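Local coordinates for protein type IV pilin structural subunit (Pseudomonas aeruginosa, PDB 3JYZ) that serves as the structural subunit that probably assembles into the type IV pilus filament on the bacterial surface, at residues V11-V16 / S54-S59; A34-A39 / V60-G65; A122-A127 / T133-G138. All coordinates share one frame; numbering follows the deposited sequence.

Contact 1: V11-V16 / S54-S59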
# COMPACT_ATOMS: atom_id res chain seq x y z
N VAL A 11 5.29 -11.63 4.78
CA VAL A 11 4.74 -10.29 4.64
C VAL A 11 5.38 -9.57 3.43
O VAL A 11 4.69 -8.88 2.68
CB VAL A 11 4.89 -9.46 5.94
CG1 VAL A 11 4.45 -8.03 5.71
CG2 VAL A 11 4.07 -10.10 7.06
N SER A 12 6.68 -9.76 3.24
CA SER A 12 7.35 -9.18 2.07
C SER A 12 6.75 -9.66 0.74
O SER A 12 6.70 -8.89 -0.22
CB SER A 12 8.85 -9.47 2.10
OG SER A 12 9.49 -8.63 3.05
N GLU A 13 6.34 -10.90 0.69
CA GLU A 13 5.65 -11.34 -0.50
C GLU A 13 4.50 -10.52 -0.89
O GLU A 13 4.30 -10.32 -2.03
CB GLU A 13 5.26 -12.83 -0.37
CG GLU A 13 6.52 -13.66 -0.35
CD GLU A 13 6.61 -14.70 -1.49
OE1 GLU A 13 7.56 -14.62 -2.34
OE2 GLU A 13 5.72 -15.60 -1.47
N GLY A 14 3.69 -10.07 0.08
CA GLY A 14 2.56 -9.21 -0.17
C GLY A 14 2.94 -7.89 -0.81
O GLY A 14 2.20 -7.34 -1.63
N LEU A 15 4.08 -7.36 -0.42
CA LEU A 15 4.55 -6.10 -0.99
C LEU A 15 4.83 -6.29 -2.47
O LEU A 15 4.51 -5.44 -3.29
CB LEU A 15 5.79 -5.60 -0.24
CG LEU A 15 5.49 -5.18 1.20
CD1 LEU A 15 6.78 -4.82 1.92
CD2 LEU A 15 4.54 -3.99 1.22
N VAL A 16 5.42 -7.43 -2.81
CA VAL A 16 5.72 -7.72 -4.21
C VAL A 16 4.41 -7.84 -5.01
O VAL A 16 4.32 -7.39 -6.16
CB VAL A 16 6.58 -9.00 -4.32
CG1 VAL A 16 6.75 -9.39 -5.78
CG2 VAL A 16 7.93 -8.77 -3.66
N SER A 54 -3.01 -14.50 -2.77
CA SER A 54 -2.06 -15.59 -2.83
C SER A 54 -2.28 -16.44 -1.59
O SER A 54 -3.20 -16.18 -0.83
CB SER A 54 -0.63 -15.04 -2.81
OG SER A 54 -0.34 -14.47 -1.55
N LYS A 55 -1.43 -17.38 -1.34
CA LYS A 55 -1.56 -18.14 -0.13
C LYS A 55 -1.47 -17.28 1.12
O LYS A 55 -2.13 -17.51 2.01
CB LYS A 55 -0.48 -19.27 -0.04
CG LYS A 55 -0.54 -20.04 1.22
CD LYS A 55 0.46 -21.20 1.22
CE LYS A 55 0.55 -21.85 2.58
NZ LYS A 55 1.21 -23.16 2.57
N TYR A 56 -0.78 -16.23 1.03
CA TYR A 56 -0.47 -15.41 2.20
C TYR A 56 -1.25 -14.10 2.17
O TYR A 56 -1.30 -13.53 3.22
CB TYR A 56 1.03 -15.13 2.27
CG TYR A 56 1.88 -16.37 2.48
CD1 TYR A 56 1.49 -17.36 3.37
CD2 TYR A 56 3.06 -16.54 1.78
CE1 TYR A 56 2.26 -18.49 3.56
CE2 TYR A 56 3.84 -17.67 1.96
CZ TYR A 56 3.43 -18.64 2.85
OH TYR A 56 4.20 -19.77 3.04
N VAL A 57 -1.76 -13.70 1.08
CA VAL A 57 -2.45 -12.44 0.93
C VAL A 57 -3.92 -12.63 0.59
O VAL A 57 -4.21 -13.25 -0.34
CB VAL A 57 -1.79 -11.59 -0.12
CG1 VAL A 57 -2.52 -10.29 -0.29
CG2 VAL A 57 -0.39 -11.35 0.31
N THR A 58 -4.79 -12.12 1.45
CA THR A 58 -6.23 -12.15 1.21
C THR A 58 -6.61 -11.18 0.10
O THR A 58 -7.35 -11.53 -0.82
CB THR A 58 -7.00 -11.80 2.48
OG1 THR A 58 -6.85 -12.86 3.43
CG2 THR A 58 -8.49 -11.58 2.20
N SER A 59 -6.08 -9.96 0.17
CA SER A 59 -6.50 -8.92 -0.75
C SER A 59 -5.51 -7.77 -0.79
O SER A 59 -4.79 -7.52 0.18
CB SER A 59 -7.89 -8.39 -0.35
OG SER A 59 -7.88 -7.87 0.97
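The helix-on-sheet packing of the pilin fold begins here, where G14 of helix 4-28 meets V57 at the start of the first strand, 57-62. Their CA atoms lie 6.1 Å apart, a close approach for a helix and a strand, and the touch itself is G14 CA against V57 CG2 at 3.7 Å. Glycine suits this helical site because, with no side chain, its CA lies directly against V57 CG2 and the strand can come this close. V57 meets the helix with one branch, CG2: CG1 stands anti to its backbone N (chi1 179°), which turns CG2 away from the carbonyl carbon and onto the helix. I72 and Y74 of the neighbouring strand 70-74, together with L17 one turn farther along the helix, surround the valine and keep it buried.

Toward the solvent the contact becomes looser and more polar. E13 OE2 comes up to the edge of the Y56 ring, near the ring plane, 4.3 Å from Y56 CD2; a carboxylate at the weakly positive rim of an aromatic ring is at most mildly favourable at that distance. Y56 also touches R10 of helix 4-28 and Q78 and V79 of helix 76-79, which places it between the two helices.

S54 fixes the turn that delivers V57. Its OG accepts from Y56 N (3.2 Å), an ST turn, and from V57 N (3.1 Å), an ST motif, while S54 N donates forward to V57 O (3.0 Å). A classic beta bulge follows, T58 and S59 both facing T73. The setting is the pilin fold, an N-terminal helix packed on an antiparallel sheet.

Contact 2: A34-A39 / V60-G65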
# COMPACT_ATOMS: atom_id res chain seq x y z
N ALA A 34 -10.10 11.64 -12.68
CA ALA A 34 -10.86 10.67 -13.46
C ALA A 34 -10.07 9.39 -13.73
O ALA A 34 -10.62 8.30 -13.64
CB ALA A 34 -11.32 11.29 -14.78
N ASP A 35 -8.79 9.54 -14.05
CA ASP A 35 -7.92 8.39 -14.31
C ASP A 35 -7.68 7.59 -13.04
O ASP A 35 -7.68 6.35 -13.06
CB ASP A 35 -6.58 8.83 -14.89
CG ASP A 35 -6.66 9.22 -16.35
OD1 ASP A 35 -7.75 9.14 -16.95
OD2 ASP A 35 -5.61 9.62 -16.91
N LEU A 36 -7.44 8.29 -11.93
CA LEU A 36 -7.21 7.62 -10.65
C LEU A 36 -8.46 6.84 -10.23
O LEU A 36 -8.37 5.76 -9.64
CB LEU A 36 -6.84 8.65 -9.58
CG LEU A 36 -6.62 8.13 -8.16
CD1 LEU A 36 -5.64 6.95 -8.11
CD2 LEU A 36 -6.13 9.28 -7.28
N THR A 37 -9.62 7.40 -10.54
CA THR A 37 -10.88 6.76 -10.22
C THR A 37 -11.06 5.50 -11.06
O THR A 37 -11.44 4.45 -10.55
CB THR A 37 -12.03 7.74 -10.47
OG1 THR A 37 -11.88 8.84 -9.57
CG2 THR A 37 -13.38 7.08 -10.24
N ARG A 38 -10.75 5.61 -12.35
CA ARG A 38 -10.84 4.47 -13.25
C ARG A 38 -9.85 3.38 -12.86
O ARG A 38 -10.18 2.19 -12.88
CB ARG A 38 -10.58 4.91 -14.69
CG ARG A 38 -10.71 3.79 -15.72
CD ARG A 38 -11.06 4.34 -17.09
NE ARG A 38 -9.99 5.17 -17.64
CZ ARG A 38 -10.01 6.50 -17.64
NH1 ARG A 38 -11.04 7.15 -17.13
NH2 ARG A 38 -8.99 7.18 -18.16
N ALA A 39 -8.64 3.78 -12.49
CA ALA A 39 -7.60 2.83 -12.08
C ALA A 39 -8.03 2.07 -10.83
O ALA A 39 -7.83 0.86 -10.73
CB ALA A 39 -6.28 3.56 -11.85
N VAL A 60 -5.48 -7.10 -1.94
CA VAL A 60 -4.68 -5.89 -2.14
C VAL A 60 -5.66 -4.93 -2.79
O VAL A 60 -5.96 -5.05 -3.97
CB VAL A 60 -3.51 -6.16 -3.10
CG1 VAL A 60 -2.69 -4.89 -3.32
CG2 VAL A 60 -2.63 -7.30 -2.56
N LEU A 61 -6.18 -3.99 -2.00
CA LEU A 61 -7.28 -3.15 -2.48
C LEU A 61 -6.96 -1.67 -2.42
O LEU A 61 -6.41 -1.18 -1.43
CB LEU A 61 -8.56 -3.44 -1.69
CG LEU A 61 -9.21 -4.78 -2.01
CD1 LEU A 61 -10.27 -5.11 -0.96
CD2 LEU A 61 -9.82 -4.80 -3.41
N MSE A 62 -7.33 -0.95 -3.48
CA MSE A 62 -7.23 0.50 -3.49
C MSE A 62 -8.45 1.12 -2.82
O MSE A 62 -9.57 0.63 -2.98
CB MSE A 62 -7.10 1.02 -4.91
CG MSE A 62 -5.80 0.61 -5.56
SE MSE A 62 -5.64 1.22 -7.40
CE MSE A 62 -5.68 3.13 -7.14
N ASP A 63 -8.23 2.18 -2.08
CA ASP A 63 -9.31 2.83 -1.34
C ASP A 63 -10.51 3.10 -2.25
O ASP A 63 -10.35 3.63 -3.35
CB ASP A 63 -8.77 4.13 -0.76
CG ASP A 63 -9.77 4.86 0.08
OD1 ASP A 63 -10.58 5.62 -0.49
OD2 ASP A 63 -9.74 4.69 1.32
N ALA A 64 -11.70 2.75 -1.79
CA ALA A 64 -12.89 2.88 -2.63
C ALA A 64 -13.25 4.34 -2.91
O ALA A 64 -13.98 4.63 -3.85
CB ALA A 64 -14.08 2.14 -2.00
N GLY A 65 -12.71 5.24 -2.10
CA GLY A 65 -12.92 6.67 -2.29
C GLY A 65 -11.90 7.29 -3.23
O GLY A 65 -11.76 8.51 -3.29
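Apolar packing carries this contact, and the long side chain of the selenomethionine M62 does most of the work. Its chain runs out extended and bends only at the last torsion (chi3 63°), which swings CE onto L36 CD1 at 3.9 Å; the two side chains pass each other at a slant. A flexible, unbranched residue suits a place where the strand backbone stays far from the helix, the closest CA pair, A39 and M62, being 8.9 Å apart. M62 SE also lies 4.0 Å from A39 O, a van der Waals approach beside a small residue.

In the fold, helix 33-49 belongs to the region linking the N-terminal helix to the sheet, and it packs over the far end of strand 57-62. M62 touches I25 of helix 4-28, I70 of the next strand and W43, whose NE1 also donates a hydrogen bond to V60 O, tying helix 33-49 to the strand.

Polar bonds also form within each segment. R38 NH2 makes a salt bridge with D35 OD1 (2.6 Å), weak as a hydrogen bond, on the outer face of the helix. Beyond the strand, D63 OD1 accepts from G65 N at 2.7 Å in an Asx turn, the donor lying above the carboxylate plane.

Contact 3: A122-A127 / T133-G138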
# COMPACT_ATOMS: atom_id res chain seq x y z
N ALA A 122 1.56 -1.41 12.07
CA ALA A 122 1.20 -0.81 13.32
C ALA A 122 2.11 0.38 13.72
O ALA A 122 1.74 1.17 14.55
CB ALA A 122 1.21 -1.90 14.42
N SER A 123 3.29 0.42 13.15
CA SER A 123 4.19 1.56 13.33
C SER A 123 4.56 2.20 11.98
O SER A 123 4.37 1.65 10.96
CB SER A 123 5.41 1.24 14.15
OG SER A 123 6.06 0.14 13.68
N ASN A 124 5.11 3.40 12.06
CA ASN A 124 5.41 4.18 10.91
C ASN A 124 6.75 4.93 11.01
O ASN A 124 6.92 5.95 10.45
CB ASN A 124 4.32 5.19 10.63
CG ASN A 124 4.22 6.25 11.68
OD1 ASN A 124 4.98 6.35 12.53
ND2 ASN A 124 3.20 7.02 11.58
N ALA A 125 7.68 4.32 11.71
CA ALA A 125 8.96 4.99 11.95
C ALA A 125 9.78 5.18 10.68
O ALA A 125 10.45 6.20 10.52
CB ALA A 125 9.78 4.23 13.00
N THR A 126 9.76 4.20 9.78
CA THR A 126 10.58 4.30 8.58
C THR A 126 10.04 5.36 7.64
O THR A 126 10.79 6.22 7.19
CB THR A 126 10.68 2.95 7.87
OG1 THR A 126 11.33 2.03 8.75
CG2 THR A 126 11.49 3.07 6.58
N ALA A 127 8.74 5.31 7.37
CA ALA A 127 8.13 6.32 6.51
C ALA A 127 8.34 7.71 7.10
O ALA A 127 8.63 8.67 6.37
CB ALA A 127 6.65 6.05 6.30
N THR A 133 4.31 12.20 5.79
CA THR A 133 3.34 12.54 6.80
C THR A 133 1.92 12.20 6.33
O THR A 133 1.64 12.22 5.13
CB THR A 133 3.48 14.05 7.14
OG1 THR A 133 3.28 14.83 5.96
CG2 THR A 133 4.83 14.34 7.76
N GLY A 134 1.14 11.96 7.24
CA GLY A 134 -0.29 11.80 6.98
C GLY A 134 -0.83 10.40 6.72
O GLY A 134 -2.03 10.24 6.47
N MSE A 135 0.03 9.38 6.79
CA MSE A 135 -0.39 8.01 6.46
C MSE A 135 -1.33 7.42 7.49
O MSE A 135 -1.13 7.58 8.68
CB MSE A 135 0.81 7.06 6.39
CG MSE A 135 1.88 7.44 5.41
SE MSE A 135 3.12 8.71 6.23
CE MSE A 135 3.81 7.61 7.69
N ALA A 136 -2.34 6.69 7.02
CA ALA A 136 -3.13 5.85 7.91
C ALA A 136 -2.25 4.74 8.48
O ALA A 136 -1.21 4.40 7.91
CB ALA A 136 -4.31 5.26 7.17
N ALA A 137 -2.67 4.17 9.60
CA ALA A 137 -1.90 3.11 10.22
C ALA A 137 -2.36 1.74 9.74
O ALA A 137 -3.55 1.50 9.57
CB ALA A 137 -2.00 3.20 11.73
N GLY A 138 -1.40 0.84 9.52
CA GLY A 138 -1.72 -0.56 9.32
C GLY A 138 -1.82 -1.27 10.66
O GLY A 138 -1.94 -0.62 11.71
O HOH W 1 0.85 5.64 10.11
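A122 and G138 bring the two segments closest, their CA atoms 5.0 Å apart, and from there the chains run in opposite directions and spread, reaching 7.9 Å between the CA atoms of A127 and T133. At the narrow end the join is a CA-H...O contact from A122 CA to G138 O (3.5 Å), with an angle of 141° at the hydrogen. It is made backbone to backbone, and the A122 methyl points away from it. The first segment then turns from loop into helix 125-129, with N124 at the N-cap position although its side chain makes no capping bond.

Toward the wide end the selenomethionine M135 takes over. Its chain bends twice (chi2 85°, chi3 62°), bringing CE up beneath the start of the helix. There CE meets A127 CB at 3.5 Å, a methyl against a methyl, and N124 CB at 3.8 Å. The small alanine allows M135 to approach the helix closely, and the flexible selenoether chain packs between A127 and N124.

The asparagine has a different task. Its CG sits between its own backbone N and carbonyl carbon, and the amide is directed at the opposing segment, where ND2 donates to water 1 at 3.1 Å. The same water donates to M135 O, also at 3.1 Å, so one solvent molecule bridges side chain to backbone.

Both segments belong to the loop closed by the C119-C149 disulfide near the C terminus, as in type IV pilins. Beneath this pair lies the sheet: M135 rests on A118 and T120 of strand 114-120 and on S91 and Y93 of strand 87-95, while A127 also touches A118. Helix 125-129 is thereby seated over the strands, with M135 between.

Overall arrangement
Contacts 1 and 2 share strand 57-62, which lies along helix 4-28 and meets helix 33-49 near its end; their centres are 20 Å apart. Because their segments alternate along the chain, the two helices, consecutive in sequence, are tied to successive parts of one strand. Contact 3 follows later in the sequence and is separate, its centre 19 Å from contact 1 and 21 Å from contact 2, with nearest atoms about 10 and 8 Å away. It lies between C119 and C149, whose disulfide closes the C-terminal loop characteristic of Pseudomonas type IV pilins. The antiparallel sheet connects all three contacts.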